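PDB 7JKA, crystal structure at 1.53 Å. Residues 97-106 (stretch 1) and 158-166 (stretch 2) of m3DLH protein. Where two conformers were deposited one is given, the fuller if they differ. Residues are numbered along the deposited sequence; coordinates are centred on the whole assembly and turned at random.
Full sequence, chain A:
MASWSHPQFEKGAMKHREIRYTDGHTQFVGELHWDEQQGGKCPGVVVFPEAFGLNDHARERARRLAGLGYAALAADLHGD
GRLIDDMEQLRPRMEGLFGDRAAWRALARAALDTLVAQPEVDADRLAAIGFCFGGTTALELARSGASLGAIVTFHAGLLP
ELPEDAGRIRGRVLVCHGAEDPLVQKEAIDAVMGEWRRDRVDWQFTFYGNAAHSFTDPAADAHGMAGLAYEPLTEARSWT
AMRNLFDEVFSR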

# COMPACT_ATOMS: atom_id res chain seq x y z
N LEU A 97 6.01 -3.23 14.81
CA LEU A 97 6.59 -3.33 13.48
C LEU A 97 7.60 -2.21 13.23
O LEU A 97 8.64 -2.47 12.63
CB LEU A 97 5.48 -3.36 12.43
CG LEU A 97 4.64 -4.65 12.50
CD1 LEU A 97 3.43 -4.52 11.60
CD2 LEU A 97 5.48 -5.85 12.07
N PHE A 98 7.34 -0.97 13.70
CA PHE A 98 8.37 0.07 13.64
C PHE A 98 9.68 -0.40 14.25
O PHE A 98 10.76 -0.03 13.77
CB PHE A 98 7.92 1.34 14.36
CG PHE A 98 6.72 2.04 13.76
CD1 PHE A 98 6.41 1.94 12.41
CD2 PHE A 98 5.91 2.82 14.57
CE1 PHE A 98 5.30 2.62 11.88
CE2 PHE A 98 4.80 3.47 14.06
CZ PHE A 98 4.49 3.37 12.72
N GLY A 99 9.62 -1.14 15.36
CA GLY A 99 10.82 -1.55 16.05
C GLY A 99 11.40 -2.86 15.58
O GLY A 99 12.41 -3.31 16.12
N ASP A 100 10.78 -3.49 14.57
CA ASP A 100 11.25 -4.76 14.02
C ASP A 100 11.05 -4.64 12.51
O ASP A 100 10.18 -5.26 11.89
CB ASP A 100 10.49 -5.95 14.62
CG ASP A 100 11.09 -7.28 14.23
OD1 ASP A 100 11.96 -7.32 13.33
OD2 ASP A 100 10.69 -8.29 14.84
N ARG A 101 11.88 -3.79 11.90
CA ARG A 101 11.74 -3.51 10.47
C ARG A 101 11.94 -4.78 9.64
O ARG A 101 11.31 -4.93 8.59
CB ARG A 101 12.72 -2.42 10.04
CG ARG A 101 12.68 -1.13 10.87
CD ARG A 101 11.46 -0.27 10.59
NE ARG A 101 11.59 0.56 9.40
CZ ARG A 101 12.15 1.76 9.37
NH1 ARG A 101 12.20 2.44 8.23
NH2 ARG A 101 12.69 2.30 10.47
N ALA A 102 12.80 -5.69 10.10
CA ALA A 102 13.00 -6.95 9.38
C ALA A 102 11.72 -7.77 9.33
O ALA A 102 11.37 -8.31 8.27
CB ALA A 102 14.12 -7.76 10.04
N ALA A 103 11.00 -7.86 10.45
CA ALA A 103 9.75 -8.63 10.45
C ALA A 103 8.68 -7.93 9.62
O ALA A 103 7.90 -8.58 8.91
CB ALA A 103 9.26 -8.84 11.88
N TRP A 104 8.65 -6.61 9.70
CA TRP A 104 7.72 -5.82 8.91
C TRP A 104 7.98 -6.03 7.43
O TRP A 104 7.05 -6.27 6.66
CB TRP A 104 7.89 -4.37 9.33
CG TRP A 104 6.89 -3.38 8.83
CD1 TRP A 104 5.74 -3.61 8.17
CD2 TRP A 104 7.00 -1.96 8.97
NE1 TRP A 104 5.11 -2.41 7.87
CE2 TRP A 104 5.87 -1.39 8.39
CE3 TRP A 104 7.96 -1.13 9.57
CZ2 TRP A 104 5.67 0.01 8.34
CZ3 TRP A 104 7.76 0.24 9.55
CH2 TRP A 104 6.62 0.79 8.95
N ARG A 105 9.24 -5.95 7.03
CA ARG A 105 9.56 -6.12 5.61
C ARG A 105 9.33 -7.55 5.17
O ARG A 105 8.94 -7.77 4.03
CB ARG A 105 11.00 -5.69 5.35
CG ARG A 105 11.14 -4.18 5.46
CD ARG A 105 12.56 -3.70 5.59
NE ARG A 105 12.56 -2.24 5.78
CZ ARG A 105 13.56 -1.43 5.46
NH1 ARG A 105 14.66 -1.91 4.90
NH2 ARG A 105 13.42 -0.11 5.67
N ALA A 106 9.49 -8.52 6.08
CA ALA A 106 9.28 -9.91 5.70
C ALA A 106 7.82 -10.20 5.39
O ALA A 106 7.53 -10.96 4.46
CB ALA A 106 9.77 -10.82 6.82
N LEU A 158 4.69 8.36 7.62
CA LEU A 158 6.02 8.27 7.06
C LEU A 158 7.03 8.16 8.18
O LEU A 158 6.85 8.74 9.26
CB LEU A 158 6.32 9.51 6.20
CG LEU A 158 5.32 9.68 5.05
CD1 LEU A 158 5.46 11.09 4.48
CD2 LEU A 158 5.51 8.62 3.97
N LEU A 159 8.10 7.43 7.94
CA LEU A 159 9.15 7.37 8.94
C LEU A 159 10.49 7.25 8.24
O LEU A 159 10.56 6.87 7.07
CB LEU A 159 8.92 6.22 9.93
CG LEU A 159 9.40 4.82 9.56
CD1 LEU A 159 9.37 3.94 10.81
CD2 LEU A 159 8.49 4.25 8.49
N PRO A 160 11.58 7.55 8.94
CA PRO A 160 12.88 7.54 8.28
C PRO A 160 13.31 6.15 7.83
O PRO A 160 12.93 5.13 8.41
CB PRO A 160 13.82 8.07 9.36
CG PRO A 160 12.94 8.84 10.28
CD PRO A 160 11.67 8.07 10.32
N GLU A 161 14.13 6.14 6.78
CA GLU A 161 14.76 4.92 6.30
C GLU A 161 15.69 4.32 7.36
O GLU A 161 16.04 4.96 8.35
CB GLU A 161 15.59 5.20 5.05
CG GLU A 161 16.85 6.03 5.36
CD GLU A 161 17.74 6.30 4.14
OE1 GLU A 161 17.36 5.89 3.02
OE2 GLU A 161 18.81 6.92 4.31
N LEU A 162 16.08 3.07 7.11
CA LEU A 162 17.26 2.50 7.74
C LEU A 162 18.49 2.90 6.92
O LEU A 162 18.38 3.13 5.70
CB LEU A 162 17.16 0.99 7.82
CG LEU A 162 16.02 0.37 8.63
CD1 LEU A 162 16.09 -1.13 8.48
CD2 LEU A 162 16.13 0.75 10.10
N PRO A 163 19.66 3.03 7.53
CA PRO A 163 20.84 3.46 6.76
C PRO A 163 21.11 2.62 5.52
O PRO A 163 21.53 3.17 4.49
CB PRO A 163 21.98 3.34 7.79
CG PRO A 163 21.31 3.57 9.09
CD PRO A 163 19.96 2.90 8.97
N GLU A 164 20.89 1.31 5.59
CA GLU A 164 21.22 0.47 4.45
C GLU A 164 20.24 0.62 3.30
O GLU A 164 20.46 0.01 2.26
CB GLU A 164 21.27 -1.01 4.86
CG GLU A 164 19.98 -1.54 5.43
CD GLU A 164 20.00 -1.57 6.95
OE1 GLU A 164 20.46 -0.57 7.58
OE2 GLU A 164 19.57 -2.60 7.50
N ASP A 165 19.16 1.39 3.49
CA ASP A 165 18.15 1.57 2.45
C ASP A 165 18.57 2.53 1.36
O ASP A 165 17.85 2.66 0.36
CB ASP A 165 16.85 2.10 3.05
CG ASP A 165 16.22 1.16 4.04
OD1 ASP A 165 16.62 -0.03 4.10
OD2 ASP A 165 15.29 1.63 4.75
N ALA A 166 19.68 3.24 1.53
CA ALA A 166 20.09 4.23 0.54
C ALA A 166 20.24 3.59 -0.83
O ALA A 166 20.93 2.57 -0.99
CB ALA A 166 21.40 4.89 0.97

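The two stretches form a small, mixed contact in which two arginines from a helical segment reach a largely non-helical strip of chain, binding it through a salt bridge and a carbonyl hydrogen bond while leucine side chains fill the space around them.

In stretch 1 one helix ends at Phe98 and a second begins at Arg101, with Gly99 and Asp100 forming the link. Asp100 occupies the N-cap position: Asp100 OD1 accepts a hydrogen bond from Ala103 N at 3.1 Å, satisfying an amide that has no helical carbonyl partner in the first turn. From there the helix places Arg101, Trp104 and Arg105 with their CA-to-CB bonds toward stretch 2. That stretch runs as loop from Leu158 to Leu162 and then turns through a short 3-10 segment, residues 163-165. The backbones stay well apart, with the CA atoms of Arg101 and Leu162 8.6 Å from each other, so side chains bridge the gap and no backbone-to-backbone hydrogen bond crosses it.

Arg105 and Asp165 form a salt bridge. It is bidentate: Arg105 NH1 donates to Asp165 OD1 at 2.8 Å and Arg105 NH2 to Asp165 OD2 at 2.7 Å, both nearly linear, with the carboxylate at the edge of the guanidinium where its N-H bonds point. Asp165 OD2 also accepts from Leu162 N at 2.9 Å, and Asp165 N returns a bond to Leu162 O, also at 2.9 Å. These bonds tie the carboxylate into the turn that carries it. Leu162 CD1 lies over one face of the Arg105 guanidinium, 3.9 Å from Arg105 NH1, a van der Waals contact over the face, while the edge is taken by Asp165.

Arg101 uses a different acceptor. Its side chain, with chi1 to chi3 all m, brings Arg101 NH1 to Pro160 O at 2.8 Å, again at the guanidinium edge. A proline nitrogen has no hydrogen to donate, but its carbonyl remains available as an acceptor. The flat guanidinium lies between two leucines: Leu159 CD1 is 3.7 Å from Arg101 NH2 over one face, and Leu162 CD2 is 3.8 Å from the same Arg101 NH2 over the opposite face.

Leu159 also makes apolar contacts with two aromatic side chains. Leu159 CD1 approaches Phe98 CD1 at 3.9 Å, and Leu159 CD2 lies 4.0 Å from Trp104 CH2. Leu159 thus meets both aromatic rings, joining the end of the first helix to the first turn of the second.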